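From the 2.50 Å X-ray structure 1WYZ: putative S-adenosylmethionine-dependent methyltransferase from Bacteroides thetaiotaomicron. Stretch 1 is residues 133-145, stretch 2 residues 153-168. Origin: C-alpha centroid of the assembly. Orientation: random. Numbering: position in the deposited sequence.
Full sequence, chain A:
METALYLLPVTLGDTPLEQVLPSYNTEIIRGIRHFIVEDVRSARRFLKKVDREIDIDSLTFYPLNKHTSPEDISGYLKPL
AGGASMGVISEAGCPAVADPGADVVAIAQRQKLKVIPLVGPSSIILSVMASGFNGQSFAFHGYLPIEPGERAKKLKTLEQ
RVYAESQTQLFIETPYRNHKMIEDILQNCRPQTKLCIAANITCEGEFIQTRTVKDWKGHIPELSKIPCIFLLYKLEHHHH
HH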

# COMPACT_ATOMS: atom_id res chain seq x y z
N PHE A 133 -8.71 -10.13 4.60
CA PHE A 133 -9.60 -9.15 5.20
C PHE A 133 -9.99 -8.12 4.15
O PHE A 133 -9.50 -8.15 3.02
CB PHE A 133 -8.91 -8.44 6.36
CG PHE A 133 -8.61 -9.34 7.54
CD1 PHE A 133 -9.41 -10.45 7.80
CD2 PHE A 133 -7.58 -9.02 8.43
CE1 PHE A 133 -9.19 -11.23 8.95
CE2 PHE A 133 -7.35 -9.79 9.57
CZ PHE A 133 -8.16 -10.90 9.83
N ASN A 134 -10.88 -7.21 4.54
CA ASN A 134 -11.37 -6.15 3.66
C ASN A 134 -10.24 -5.31 3.07
O ASN A 134 -9.52 -4.64 3.81
CB ASN A 134 -12.31 -5.23 4.43
CG ASN A 134 -13.10 -4.32 3.52
OD1 ASN A 134 -12.65 -3.95 2.44
ND2 ASN A 134 -14.29 -3.95 3.96
N GLY A 135 -10.09 -5.33 1.75
CA GLY A 135 -9.04 -4.55 1.13
C GLY A 135 -9.60 -3.28 0.54
O GLY A 135 -8.86 -2.42 0.06
N GLN A 136 -10.92 -3.15 0.60
CA GLN A 136 -11.60 -1.99 0.06
C GLN A 136 -11.88 -0.96 1.16
O GLN A 136 -12.46 0.10 0.92
CB GLN A 136 -12.89 -2.42 -0.64
CG GLN A 136 -13.56 -1.31 -1.43
CD GLN A 136 -14.23 -1.83 -2.70
OE1 GLN A 136 -15.14 -2.66 -2.65
NE2 GLN A 136 -13.77 -1.33 -3.86
N SER A 137 -11.45 -1.29 2.37
CA SER A 137 -11.58 -0.38 3.51
C SER A 137 -10.72 -0.89 4.69
O SER A 137 -11.08 -1.86 5.36
CB SER A 137 -13.05 -0.25 3.95
OG SER A 137 -13.17 0.65 5.05
N PHE A 138 -9.59 -0.23 4.91
CA PHE A 138 -8.68 -0.60 5.99
C PHE A 138 -7.99 0.68 6.48
O PHE A 138 -8.02 1.70 5.79
CB PHE A 138 -7.64 -1.59 5.47
CG PHE A 138 -6.82 -1.06 4.33
CD1 PHE A 138 -5.71 -0.25 4.58
CD2 PHE A 138 -7.15 -1.37 3.01
CE1 PHE A 138 -4.94 0.24 3.52
CE2 PHE A 138 -6.39 -0.89 1.96
CZ PHE A 138 -5.28 -0.08 2.20
N ALA A 139 -7.38 0.60 7.66
CA ALA A 139 -6.72 1.75 8.27
C ALA A 139 -5.43 1.38 9.02
O ALA A 139 -5.41 0.44 9.83
CB ALA A 139 -7.69 2.42 9.23
N PHE A 140 -4.35 2.11 8.75
CA PHE A 140 -3.07 1.86 9.40
C PHE A 140 -2.85 2.88 10.52
O PHE A 140 -2.94 4.09 10.29
CB PHE A 140 -1.94 1.99 8.37
CG PHE A 140 -0.56 1.78 8.95
CD1 PHE A 140 -0.19 0.53 9.45
CD2 PHE A 140 0.36 2.82 9.01
CE1 PHE A 140 1.08 0.33 10.01
CE2 PHE A 140 1.63 2.63 9.57
CZ PHE A 140 1.98 1.37 10.07
N HIS A 141 -2.55 2.39 11.72
CA HIS A 141 -2.34 3.28 12.86
C HIS A 141 -0.89 3.33 13.34
O HIS A 141 -0.59 4.02 14.31
CB HIS A 141 -3.26 2.85 14.01
CG HIS A 141 -4.71 2.80 13.64
ND1 HIS A 141 -5.55 3.89 13.74
CD2 HIS A 141 -5.47 1.78 13.17
CE1 HIS A 141 -6.76 3.55 13.35
NE2 HIS A 141 -6.74 2.27 13.00
N GLY A 142 0.00 2.62 12.66
CA GLY A 142 1.41 2.62 13.06
C GLY A 142 1.62 1.95 14.41
O GLY A 142 1.31 0.76 14.57
N TYR A 143 2.15 2.69 15.39
CA TYR A 143 2.38 2.12 16.72
C TYR A 143 1.25 2.53 17.65
O TYR A 143 0.75 3.64 17.53
CB TYR A 143 3.71 2.59 17.30
CG TYR A 143 4.91 2.01 16.60
CD1 TYR A 143 5.44 0.78 16.99
CD2 TYR A 143 5.49 2.67 15.52
CE1 TYR A 143 6.53 0.22 16.32
CE2 TYR A 143 6.58 2.11 14.83
CZ TYR A 143 7.09 0.89 15.23
OH TYR A 143 8.13 0.31 14.52
N LEU A 144 0.85 1.64 18.56
CA LEU A 144 -0.23 1.93 19.50
C LEU A 144 0.32 2.42 20.83
O LEU A 144 1.51 2.28 21.11
CB LEU A 144 -1.05 0.66 19.73
CG LEU A 144 -1.51 -0.05 18.47
CD1 LEU A 144 -2.52 -1.15 18.81
CD2 LEU A 144 -2.13 0.98 17.54
N PRO A 145 -0.55 3.01 21.67
CA PRO A 145 -0.15 3.53 22.99
C PRO A 145 0.63 2.55 23.86
O PRO A 145 0.18 1.44 24.16
CB PRO A 145 -1.48 3.95 23.60
CG PRO A 145 -2.19 4.51 22.42
CD PRO A 145 -1.93 3.42 21.36
N LYS A 153 -7.57 0.59 25.55
CA LYS A 153 -8.57 1.52 25.06
C LYS A 153 -8.49 1.52 23.54
O LYS A 153 -9.50 1.37 22.85
CB LYS A 153 -8.32 2.94 25.57
CG LYS A 153 -8.81 3.22 26.98
CD LYS A 153 -8.85 4.73 27.27
CE LYS A 153 -9.88 5.44 26.39
NZ LYS A 153 -11.29 5.10 26.75
N LYS A 154 -7.27 1.68 23.03
CA LYS A 154 -7.04 1.73 21.60
C LYS A 154 -7.52 0.46 20.89
O LYS A 154 -8.32 0.55 19.96
CB LYS A 154 -5.54 1.98 21.32
CG LYS A 154 -5.22 2.41 19.90
CD LYS A 154 -6.03 3.62 19.50
CE LYS A 154 -5.45 4.27 18.27
NZ LYS A 154 -5.31 3.27 17.18
N LEU A 155 -7.04 -0.70 21.33
CA LEU A 155 -7.45 -1.98 20.73
C LEU A 155 -8.97 -2.09 20.73
O LEU A 155 -9.58 -2.50 19.74
CB LEU A 155 -6.87 -3.16 21.53
CG LEU A 155 -5.35 -3.32 21.58
CD1 LEU A 155 -4.95 -4.29 22.69
CD2 LEU A 155 -4.85 -3.80 20.23
N LYS A 156 -9.58 -1.70 21.85
CA LYS A 156 -11.03 -1.77 22.00
C LYS A 156 -11.76 -0.87 20.99
O LYS A 156 -12.80 -1.26 20.45
CB LYS A 156 -11.39 -1.35 23.43
CG LYS A 156 -12.64 -2.01 23.99
CD LYS A 156 -12.41 -3.49 24.28
CE LYS A 156 -13.66 -4.12 24.90
NZ LYS A 156 -13.53 -5.60 25.07
N THR A 157 -11.21 0.32 20.74
CA THR A 157 -11.81 1.27 19.80
C THR A 157 -11.60 0.81 18.37
O THR A 157 -12.52 0.90 17.55
CB THR A 157 -11.20 2.69 19.96
OG1 THR A 157 -11.27 3.10 21.33
CG2 THR A 157 -11.97 3.69 19.12
N LEU A 158 -10.40 0.33 18.07
CA LEU A 158 -10.12 -0.16 16.72
C LEU A 158 -11.14 -1.24 16.42
O LEU A 158 -11.83 -1.20 15.39
CB LEU A 158 -8.72 -0.75 16.65
CG LEU A 158 -7.58 0.06 16.03
CD1 LEU A 158 -7.73 1.55 16.30
CD2 LEU A 158 -6.26 -0.45 16.59
N GLU A 159 -11.25 -2.19 17.35
CA GLU A 159 -12.17 -3.32 17.22
C GLU A 159 -13.61 -2.86 16.99
O GLU A 159 -14.31 -3.39 16.12
CB GLU A 159 -12.08 -4.21 18.47
CG GLU A 159 -12.92 -5.48 18.38
CD GLU A 159 -12.67 -6.46 19.52
OE1 GLU A 159 -12.56 -6.02 20.69
OE2 GLU A 159 -12.59 -7.69 19.25
N GLN A 160 -14.06 -1.86 17.75
CA GLN A 160 -15.42 -1.36 17.57
C GLN A 160 -15.59 -0.80 16.16
O GLN A 160 -16.61 -1.03 15.51
CB GLN A 160 -15.75 -0.30 18.64
CG GLN A 160 -15.98 -0.91 20.04
CD GLN A 160 -16.05 0.13 21.15
OE1 GLN A 160 -15.19 1.00 21.25
NE2 GLN A 160 -17.08 0.04 21.99
N ARG A 161 -14.58 -0.08 15.67
CA ARG A 161 -14.63 0.49 14.33
C ARG A 161 -14.70 -0.62 13.29
O ARG A 161 -15.30 -0.46 12.22
CB ARG A 161 -13.40 1.38 14.08
CG ARG A 161 -13.67 2.86 14.29
CD ARG A 161 -12.41 3.68 14.05
NE ARG A 161 -12.65 5.12 14.04
CZ ARG A 161 -11.70 6.02 13.86
NH1 ARG A 161 -10.44 5.64 13.68
NH2 ARG A 161 -11.99 7.32 13.85
N VAL A 162 -14.07 -1.75 13.60
CA VAL A 162 -14.09 -2.88 12.70
C VAL A 162 -15.52 -3.21 12.26
O VAL A 162 -15.80 -3.36 11.07
CB VAL A 162 -13.53 -4.13 13.38
CG1 VAL A 162 -13.61 -5.31 12.43
CG2 VAL A 162 -12.10 -3.88 13.81
N TYR A 163 -16.41 -3.33 13.24
CA TYR A 163 -17.81 -3.65 13.02
C TYR A 163 -18.65 -2.44 12.68
O TYR A 163 -19.69 -2.56 12.03
CB TYR A 163 -18.37 -4.30 14.27
CG TYR A 163 -17.66 -5.56 14.66
CD1 TYR A 163 -18.03 -6.79 14.11
CD2 TYR A 163 -16.64 -5.54 15.61
CE1 TYR A 163 -17.39 -7.98 14.50
CE2 TYR A 163 -16.00 -6.73 16.01
CZ TYR A 163 -16.38 -7.94 15.45
OH TYR A 163 -15.76 -9.10 15.81
N ALA A 164 -18.23 -1.27 13.13
CA ALA A 164 -18.99 -0.06 12.85
C ALA A 164 -18.82 0.44 11.42
O ALA A 164 -19.73 1.09 10.89
CB ALA A 164 -18.58 1.04 13.82
N GLU A 165 -17.68 0.15 10.80
CA GLU A 165 -17.40 0.61 9.44
C GLU A 165 -16.92 -0.46 8.47
O GLU A 165 -16.51 -0.14 7.35
CB GLU A 165 -16.34 1.73 9.46
CG GLU A 165 -16.71 2.99 10.24
CD GLU A 165 -15.57 4.00 10.25
OE1 GLU A 165 -15.16 4.45 9.16
OE2 GLU A 165 -15.08 4.35 11.35
N SER A 166 -16.95 -1.72 8.88
CA SER A 166 -16.49 -2.80 8.01
C SER A 166 -15.12 -2.45 7.45
O SER A 166 -14.90 -2.49 6.24
CB SER A 166 -17.48 -3.02 6.88
OG SER A 166 -18.70 -3.54 7.38
N GLN A 167 -14.21 -2.11 8.35
CA GLN A 167 -12.87 -1.72 7.95
C GLN A 167 -11.72 -2.40 8.69
O GLN A 167 -11.62 -2.35 9.91
CB GLN A 167 -12.73 -0.21 8.10
CG GLN A 167 -11.42 0.35 7.65
CD GLN A 167 -11.33 1.81 8.00
OE1 GLN A 167 -10.90 2.18 9.09
NE2 GLN A 167 -11.78 2.66 7.08
N THR A 168 -10.84 -3.03 7.93
CA THR A 168 -9.68 -3.69 8.48
C THR A 168 -8.86 -2.67 9.28
O THR A 168 -8.69 -1.53 8.84
CB THR A 168 -8.83 -4.27 7.34
OG1 THR A 168 -9.66 -5.12 6.54
CG2 THR A 168 -7.64 -5.07 7.88
O HOH W 1 -15.35 1.60 5.78

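The helix of stretch 2 runs nearly antiparallel to the strand that includes Phe-138 to Phe-140, at 166°, and meets stretch 1 first through Lys-154. The aliphatic part of this lysine packs on Pro-145 (CG to Pro-145 CD, 3.7 Å), while its NZ lies over a face of the His-141 ring, 3.5 Å from His-141 ND1. One residue on, Leu-155 CD2 approaches Leu-144 CD1 at 3.8 Å, an apolar contact between buried side chains. A turn after Lys-154, Leu-158 also reaches the imidazole: its CD1 sits 3.7 Å from the centroid of the His-141 ring and 19° off the normal, a CH-pi contact. Arg-161 comes to the ring edge instead, with NH1 4.2 Å from His-141 CE1.

At the end of the helix the contact becomes polar. A water bridges Glu-165 O (2.6 Å from the water oxygen) and Ser-137 OG (2.5 Å from it), donating to the carbonyl. Ser-166 then leaves helical geometry with positive phi, and the chain turns into an extended course beside Ser-137. Gln-167 NE2 donates to Ser-137 OG at 3.2 Å. Thr-168 forms a parallel bridge with Phe-138: its N donates to Ser-137 O and its O accepts from Ala-139 N, both at 2.8 Å. Its hydroxyl OG1 donates to Asn-134 O, also at 2.8 Å, tying the stretch 1 loop before Phe-138 to the bridge.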